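Local coordinates for putative sugar ABC transporter, substrate-binding protein (Clostridium phytofermentans, PDB 4WZZ) that binds L-rhamnose in the cleft between its two lobes and probably delivers the sugar to an ABC transporter for uptake, at residues T53-A64 with G84-A95; A164-L172 with G199-Y209. All coordinates share one frame; numbering follows the deposited sequence. Where two conformers were deposited one is given.

Contact 1. Residues T53-A64 with G84-A95; sequences TTATYAIIVKSA and GGKCVIQEPKSA. With RAM (alpha-L-rhamnopyranose), chain B.
I59 and I89 lie side by side on one face of a pair of parallel strands, with I59 CG2 3.7 Å from I89 CG1. With CG1 of I59 anti to the backbone N (chi1 -180°), CG2 takes the position between N and the carbonyl carbon, alongside I89. Parallel-strand backbone hydrogen bonds run from K86 N to A55 O, 2.9 Å, as far as V61 N to Q90 O, 3.1 Å. On the other face T56 and K86 run alongside each other, and I60 sits beside Q90, whose NE2 is held by C103 O. Back on the face of I59, the edge of the Y57 ring lies near K86 O, while its OH shares a 2.7 Å hydrogen bond with T53 OG1, an oxygen that also closes an ST turn by accepting from A55 N. Past the strand ends P92 packs its CG 4.1 Å from I60 CG2, and A64 N bonds to P92 O at 2.8 Å. K62, extended beyond CG, gives NZ to rhamnose O2 at 2.9 Å, and more weakly to O3; N192 OD1 also holds NZ. These are the two parallel strands of a beta-alpha-beta unit, crossover helix 67-82, in one periplasmic binding protein lobe, with the sugar beyond their C-terminal ends.

Contact 2. Residues A164-L172 with G199-Y209; sequences AQALMDAIL and GMKTVMQDSKY
Two neighbouring helices on one side of the parallel sheet containing strands 179-185 and 212-219 meet here, the second together with the turn that follows it. The short segments 164-172 and 199-203 cross at -59° with their axes 8.6 Å apart. They come closest at A164, whose CB lies 3.4 Å from G199 C; the alanine methyl sits directly on the backbone of G199, where glycine has no side chain. Further along, M168 packs against helix 199-203, M204 and the side of Y209; M168, M200 and M204 are all selenomethionines. M168 is folded back at its second and third torsions, and CG lies against V203 CG1, SE against M200 CB, CE 3.7 Å from M204 CB, and CB 3.8 Å from Y209 CE1. M200 brings its SE to L167 CB. M168 and M204 both touch W181 of strand 179-185.

The outer edge of the contact is polar. Y209 reaches back to the first helix, and its OH donates to D169 OD1 at 2.5 Å. K208 NZ forms a salt bridge with the same oxygen, 3.2 Å away, and the two donors approach from opposite faces of the carboxylate plane. K208 also lays CG over the centre of the Y209 ring, 3.4 Å above its plane. Q165 bends at chi2 (71°), placing NE2 3.1 Å from D169 OD2, with a weak bond to Y209 OH as well. All three donors meet the carboxylate from well out of its plane.

D169 is thus gripped at both oxygens, by lysine and tyrosine on OD1 and by the glutamine amide on OD2. The positive charge of K208 and these donors would probably stabilise the aspartate as an anion, while the short phenol bond fixes the end of the Y209 ring and ties the turn to the helix.

In the fold
The two contacts lie on opposite sides of the chain's centre, one in each lobe of the binding protein, with centres about 35 Å apart and nearest atoms about 12 Å apart. Contact 1 belongs to the larger mixed sheet, contact 2 to the helices packed on the four-stranded parallel sheet, and rhamnose lies between. Only contact 1 supplies a residue of the sugar pocket, K62; in contact 2 the side chain of L167 is about 9 Å from the sugar. Helix 191-203 nevertheless connects the two: its beginning provides N192 and Q193, which bond the sugar, and N192 also holds K62, whereas its end packs in contact 2.

Contact 1. Residues T53-A64 with G84-A95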
# COMPACT_ATOMS: atom_id res chain seq x y z
N THR A 53 21.77 7.08 15.05
CA THR A 53 22.13 5.73 14.63
C THR A 53 23.33 5.85 13.71
O THR A 53 23.52 6.89 13.07
CB THR A 53 20.95 5.02 13.90
OG1 THR A 53 21.31 3.66 13.57
CG2 THR A 53 20.57 5.76 12.64
N THR A 54 24.16 4.82 13.67
CA THR A 54 25.18 4.75 12.63
C THR A 54 25.05 3.48 11.80
O THR A 54 25.96 3.12 11.06
CB THR A 54 26.60 4.83 13.22
OG1 THR A 54 26.82 3.70 14.07
CG2 THR A 54 26.78 6.13 14.03
N ALA A 55 23.89 2.84 11.89
CA ALA A 55 23.69 1.55 11.26
C ALA A 55 23.30 1.71 9.80
O ALA A 55 23.05 2.82 9.32
CB ALA A 55 22.63 0.76 12.01
N THR A 56 23.24 0.57 9.10
CA THR A 56 22.89 0.55 7.69
C THR A 56 21.55 -0.15 7.49
O THR A 56 21.34 -1.26 7.97
CB THR A 56 23.99 -0.15 6.90
OG1 THR A 56 25.21 0.60 7.01
CG2 THR A 56 23.60 -0.27 5.42
N TYR A 57 20.64 0.51 6.79
CA TYR A 57 19.27 0.06 6.68
C TYR A 57 18.91 -0.11 5.22
O TYR A 57 19.02 0.84 4.45
CB TYR A 57 18.33 1.10 7.27
CG TYR A 57 18.58 1.41 8.72
CD1 TYR A 57 19.63 2.23 9.11
CD2 TYR A 57 17.75 0.89 9.70
CE1 TYR A 57 19.85 2.52 10.43
CE2 TYR A 57 17.96 1.17 11.03
CZ TYR A 57 19.01 1.98 11.39
OH TYR A 57 19.20 2.24 12.73
N ALA A 58 18.50 -1.32 4.84
CA ALA A 58 18.02 -1.62 3.48
C ALA A 58 16.51 -1.55 3.42
O ALA A 58 15.81 -2.23 4.19
CB ALA A 58 18.44 -3.01 3.07
N ILE A 59 15.97 -0.76 2.48
CA ILE A 59 14.55 -0.83 2.21
C ILE A 59 14.37 -1.47 0.85
O ILE A 59 15.01 -1.07 -0.12
CB ILE A 59 13.84 0.54 2.28
CG1 ILE A 59 12.33 0.35 1.99
CG2 ILE A 59 14.52 1.55 1.36
CD1 ILE A 59 11.47 1.54 2.32
N ILE A 60 13.52 -2.49 0.82
CA ILE A 60 13.23 -3.22 -0.39
C ILE A 60 11.76 -3.00 -0.68
O ILE A 60 10.90 -3.51 0.03
CB ILE A 60 13.51 -4.72 -0.22
CG1 ILE A 60 14.99 -4.93 0.11
CG2 ILE A 60 13.16 -5.44 -1.50
CD1 ILE A 60 15.34 -6.36 0.53
N VAL A 61 11.48 -2.17 -1.67
CA VAL A 61 10.09 -1.88 -1.99
C VAL A 61 9.52 -3.01 -2.86
O VAL A 61 10.23 -3.95 -3.17
CB VAL A 61 9.95 -0.51 -2.69
CG1 VAL A 61 10.42 0.60 -1.79
CG2 VAL A 61 10.73 -0.48 -3.99
N LYS A 62 8.26 -2.93 -3.25
CA LYS A 62 7.67 -4.00 -4.05
C LYS A 62 8.33 -4.09 -5.43
O LYS A 62 8.62 -5.16 -5.93
CB LYS A 62 6.19 -3.76 -4.28
CG LYS A 62 5.23 -4.11 -3.18
CD LYS A 62 3.80 -4.11 -3.77
CE LYS A 62 2.77 -4.52 -2.77
NZ LYS A 62 1.41 -4.43 -3.36
N SER A 63 8.54 -2.94 -6.07
CA SER A 63 8.97 -2.96 -7.46
C SER A 63 9.41 -1.61 -7.99
O SER A 63 9.04 -0.56 -7.47
CB SER A 63 7.84 -3.47 -8.36
OG SER A 63 6.69 -2.62 -8.29
N ALA A 64 10.20 -1.68 -9.06
CA ALA A 64 10.58 -0.51 -9.86
C ALA A 64 9.38 0.03 -10.63
O ALA A 64 8.41 -0.67 -10.85
CB ALA A 64 11.67 -0.89 -10.84
N GLY A 84 21.73 9.78 10.99
CA GLY A 84 23.12 9.35 10.91
C GLY A 84 23.33 7.98 10.29
O GLY A 84 24.45 7.54 10.12
N GLY A 85 22.26 7.30 9.93
CA GLY A 85 22.43 5.99 9.32
C GLY A 85 22.66 6.05 7.84
O GLY A 85 22.56 7.12 7.21
N LYS A 86 22.98 4.89 7.26
CA LYS A 86 23.10 4.74 5.82
C LYS A 86 21.86 4.01 5.34
O LYS A 86 21.41 3.07 5.99
CB LYS A 86 24.32 3.90 5.47
CG LYS A 86 24.50 3.76 3.95
CD LYS A 86 25.64 2.81 3.56
CE LYS A 86 25.68 2.64 2.03
NZ LYS A 86 26.60 1.53 1.59
N CYS A 87 21.32 4.45 4.21
CA CYS A 87 20.16 3.78 3.64
C CYS A 87 20.47 3.27 2.24
O CYS A 87 21.02 4.01 1.41
CB CYS A 87 18.94 4.71 3.60
SG CYS A 87 17.45 3.94 2.84
N VAL A 88 20.14 2.01 2.00
CA VAL A 88 20.28 1.42 0.68
C VAL A 88 18.89 1.05 0.19
O VAL A 88 18.17 0.29 0.85
CB VAL A 88 21.16 0.15 0.70
CG1 VAL A 88 21.24 -0.47 -0.67
CG2 VAL A 88 22.57 0.48 1.20
N ILE A 89 18.49 1.62 -0.95
CA ILE A 89 17.17 1.32 -1.53
C ILE A 89 17.33 0.31 -2.65
O ILE A 89 18.24 0.41 -3.47
CB ILE A 89 16.53 2.60 -2.11
CG1 ILE A 89 16.34 3.67 -1.03
CG2 ILE A 89 15.20 2.27 -2.78
CD1 ILE A 89 16.00 5.05 -1.57
N GLN A 90 16.43 -0.67 -2.68
CA GLN A 90 16.36 -1.59 -3.80
C GLN A 90 14.94 -1.67 -4.33
O GLN A 90 13.95 -1.72 -3.57
CB GLN A 90 16.80 -2.98 -3.40
CG GLN A 90 18.30 -3.14 -3.38
CD GLN A 90 18.70 -4.54 -3.03
OE1 GLN A 90 19.01 -5.34 -3.91
NE2 GLN A 90 18.68 -4.86 -1.75
N GLU A 91 14.87 -1.68 -5.66
CA GLU A 91 13.63 -1.76 -6.41
C GLU A 91 13.66 -3.06 -7.22
O GLU A 91 14.39 -3.15 -8.21
CB GLU A 91 13.50 -0.57 -7.38
CG GLU A 91 13.29 0.80 -6.69
CD GLU A 91 12.90 1.90 -7.68
OE1 GLU A 91 13.36 1.83 -8.80
OE2 GLU A 91 12.14 2.82 -7.32
N PRO A 92 12.89 -4.07 -6.79
CA PRO A 92 12.81 -5.30 -7.60
C PRO A 92 12.36 -5.00 -9.04
O PRO A 92 11.52 -4.14 -9.27
CB PRO A 92 11.78 -6.15 -6.86
CG PRO A 92 11.90 -5.68 -5.40
CD PRO A 92 12.14 -4.18 -5.53
N LYS A 93 12.92 -5.73 -9.99
CA LYS A 93 12.60 -5.53 -11.41
C LYS A 93 11.11 -5.64 -11.67
O LYS A 93 10.54 -4.87 -12.45
CB LYS A 93 13.36 -6.53 -12.29
CG LYS A 93 13.17 -6.25 -13.78
CD LYS A 93 12.77 -7.51 -14.54
CE LYS A 93 13.86 -8.57 -14.52
NZ LYS A 93 14.98 -8.27 -15.47
N SER A 94 10.47 -6.62 -11.04
CA SER A 94 9.03 -6.78 -11.12
C SER A 94 8.48 -7.09 -9.73
O SER A 94 9.23 -7.44 -8.81
CB SER A 94 8.66 -7.86 -12.13
OG SER A 94 8.89 -9.16 -11.62
N ALA A 95 7.17 -6.96 -9.57
CA ALA A 95 6.54 -7.13 -8.27
C ALA A 95 6.29 -8.58 -7.91
O ALA A 95 5.17 -8.97 -7.57
CB ALA A 95 5.22 -6.34 -8.21
C1 RAM B . 0.73 0.36 -5.17
C2 RAM B . 1.45 -0.73 -4.38
C3 RAM B . 1.43 -0.47 -2.87
C4 RAM B . 0.02 -0.12 -2.40
C5 RAM B . -0.56 1.00 -3.25
C6 RAM B . -2.00 1.31 -2.87
O1 RAM B . 1.49 1.51 -5.13
O2 RAM B . 0.81 -1.92 -4.70
O3 RAM B . 1.94 -1.65 -2.24
O4 RAM B . 0.06 0.27 -1.04
O5 RAM B . -0.54 0.66 -4.61
O HOH W 1 25.98 5.28 8.79
O HOH W 2 9.68 2.18 -7.75

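Contact 2. Residues A164-L172 with G199-Y209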
# COMPACT_ATOMS: atom_id res chain seq x y z
N ALA A 164 -10.90 -1.20 3.62
CA ALA A 164 -12.00 -1.97 3.03
C ALA A 164 -13.35 -1.28 3.15
O ALA A 164 -14.18 -1.27 2.22
CB ALA A 164 -12.06 -3.36 3.64
N GLN A 165 -13.60 -0.72 4.33
CA GLN A 165 -14.86 -0.07 4.60
C GLN A 165 -15.00 1.20 3.77
O GLN A 165 -16.06 1.46 3.18
CB GLN A 165 -14.95 0.17 6.11
CG GLN A 165 -16.21 0.79 6.57
CD GLN A 165 -17.38 -0.15 6.48
OE1 GLN A 165 -17.37 -1.23 7.09
NE2 GLN A 165 -18.40 0.24 5.71
N ALA A 166 -13.93 1.99 3.67
CA ALA A 166 -13.96 3.20 2.86
C ALA A 166 -14.29 2.85 1.42
O ALA A 166 -15.11 3.49 0.77
CB ALA A 166 -12.61 3.92 2.92
N LEU A 167 -13.62 1.83 0.90
CA LEU A 167 -13.84 1.44 -0.48
C LEU A 167 -15.24 0.91 -0.72
O LEU A 167 -15.87 1.25 -1.72
CB LEU A 167 -12.77 0.44 -0.93
CG LEU A 167 -11.35 1.06 -1.03
CD1 LEU A 167 -10.33 0.01 -1.39
CD2 LEU A 167 -11.32 2.22 -2.01
N MSE A 168 -15.76 0.07 0.18
CA MSE A 168 -17.11 -0.47 -0.04
C MSE A 168 -18.13 0.66 -0.01
O MSE A 168 -19.05 0.67 -0.83
CB MSE A 168 -17.48 -1.54 0.98
CG MSE A 168 -16.82 -2.89 0.73
SE MSE A 168 -17.00 -3.56 -1.13
CE MSE A 168 -18.92 -3.28 -1.38
N ASP A 169 -17.99 1.58 0.93
CA ASP A 169 -18.92 2.71 1.01
C ASP A 169 -18.79 3.58 -0.23
O ASP A 169 -19.81 4.08 -0.73
CB ASP A 169 -18.70 3.53 2.28
CG ASP A 169 -19.20 2.81 3.54
OD1 ASP A 169 -20.07 1.92 3.42
OD2 ASP A 169 -18.73 3.14 4.66
N ALA A 170 -17.58 3.74 -0.77
CA ALA A 170 -17.39 4.46 -2.01
C ALA A 170 -18.11 3.80 -3.16
O ALA A 170 -18.82 4.44 -3.93
CB ALA A 170 -15.91 4.62 -2.34
N ILE A 171 -17.95 2.48 -3.28
CA ILE A 171 -18.64 1.77 -4.36
C ILE A 171 -20.15 1.92 -4.24
O ILE A 171 -20.84 2.18 -5.22
CB ILE A 171 -18.23 0.29 -4.38
CG1 ILE A 171 -16.74 0.14 -4.77
CG2 ILE A 171 -19.09 -0.48 -5.35
CD1 ILE A 171 -16.08 -1.08 -4.12
N LEU A 172 -20.66 1.78 -3.02
CA LEU A 172 -22.09 1.86 -2.79
C LEU A 172 -22.62 3.24 -3.21
O LEU A 172 -23.69 3.36 -3.80
CB LEU A 172 -22.41 1.59 -1.32
CG LEU A 172 -23.91 1.61 -0.98
CD1 LEU A 172 -24.64 0.47 -1.68
CD2 LEU A 172 -24.11 1.54 0.52
N GLY A 199 -10.92 -8.01 3.08
CA GLY A 199 -11.67 -7.09 3.91
C GLY A 199 -12.95 -6.63 3.21
O GLY A 199 -14.01 -6.55 3.84
N MSE A 200 -12.85 -6.29 1.93
CA MSE A 200 -14.01 -5.80 1.19
C MSE A 200 -15.05 -6.91 1.13
O MSE A 200 -16.24 -6.66 1.25
CB MSE A 200 -13.61 -5.34 -0.21
CG MSE A 200 -12.90 -4.03 -0.19
SE MSE A 200 -12.66 -3.41 -2.06
CE MSE A 200 -10.83 -4.02 -2.31
N LYS A 201 -14.60 -8.13 0.92
CA LYS A 201 -15.53 -9.23 0.77
C LYS A 201 -16.25 -9.50 2.08
O LYS A 201 -17.41 -9.87 2.09
CB LYS A 201 -14.84 -10.47 0.22
CG LYS A 201 -14.44 -10.26 -1.27
CD LYS A 201 -13.87 -11.50 -1.90
CE LYS A 201 -12.66 -11.97 -1.15
NZ LYS A 201 -11.94 -13.03 -1.90
N THR A 202 -15.56 -9.30 3.20
CA THR A 202 -16.23 -9.40 4.50
C THR A 202 -17.23 -8.25 4.71
O THR A 202 -18.37 -8.48 5.10
CB THR A 202 -15.18 -9.45 5.63
OG1 THR A 202 -14.41 -10.66 5.49
CG2 THR A 202 -15.81 -9.44 7.03
N VAL A 203 -16.80 -7.01 4.46
CA VAL A 203 -17.65 -5.85 4.65
C VAL A 203 -18.91 -5.96 3.78
O VAL A 203 -20.02 -5.64 4.22
CB VAL A 203 -16.86 -4.57 4.29
CG1 VAL A 203 -17.78 -3.35 4.23
CG2 VAL A 203 -15.75 -4.35 5.27
N MSE A 204 -18.73 -6.42 2.54
CA MSE A 204 -19.83 -6.38 1.60
C MSE A 204 -20.96 -7.38 1.90
O MSE A 204 -21.96 -7.40 1.18
CB MSE A 204 -19.32 -6.59 0.16
CG MSE A 204 -19.08 -8.04 -0.14
SE MSE A 204 -18.18 -8.27 -1.89
CE MSE A 204 -18.45 -10.17 -2.10
N GLN A 205 -20.81 -8.20 2.95
CA GLN A 205 -21.86 -9.13 3.35
C GLN A 205 -22.99 -8.38 4.02
O GLN A 205 -24.11 -8.91 4.14
CB GLN A 205 -21.33 -10.20 4.30
CG GLN A 205 -20.16 -11.00 3.78
CD GLN A 205 -20.49 -11.74 2.51
OE1 GLN A 205 -21.49 -12.44 2.45
NE2 GLN A 205 -19.68 -11.55 1.48
N ASP A 206 -22.70 -7.17 4.49
CA ASP A 206 -23.71 -6.37 5.19
C ASP A 206 -24.91 -6.11 4.26
O ASP A 206 -24.73 -5.83 3.06
CB ASP A 206 -23.12 -5.05 5.64
CG ASP A 206 -24.01 -4.31 6.59
OD1 ASP A 206 -24.98 -3.68 6.14
OD2 ASP A 206 -23.73 -4.36 7.80
N SER A 207 -26.12 -6.17 4.81
CA SER A 207 -27.30 -6.03 3.97
C SER A 207 -27.34 -4.71 3.19
O SER A 207 -27.98 -4.61 2.13
CB SER A 207 -28.57 -6.22 4.81
OG SER A 207 -28.64 -5.23 5.79
N LYS A 208 -26.62 -3.69 3.67
CA LYS A 208 -26.63 -2.41 2.94
C LYS A 208 -26.03 -2.52 1.54
O LYS A 208 -26.33 -1.69 0.66
CB LYS A 208 -25.91 -1.32 3.72
CG LYS A 208 -24.43 -1.52 3.80
CD LYS A 208 -23.78 -0.60 4.84
CE LYS A 208 -23.69 0.82 4.34
NZ LYS A 208 -22.76 1.62 5.21
N TYR A 209 -25.20 -3.54 1.32
CA TYR A 209 -24.52 -3.73 0.04
C TYR A 209 -25.18 -4.81 -0.82
O TYR A 209 -24.61 -5.25 -1.79
CB TYR A 209 -23.06 -4.13 0.26
CG TYR A 209 -22.28 -3.18 1.16
CD1 TYR A 209 -21.92 -1.91 0.72
CD2 TYR A 209 -21.92 -3.56 2.44
CE1 TYR A 209 -21.21 -1.04 1.54
CE2 TYR A 209 -21.20 -2.69 3.27
CZ TYR A 209 -20.85 -1.44 2.81
OH TYR A 209 -20.16 -0.58 3.61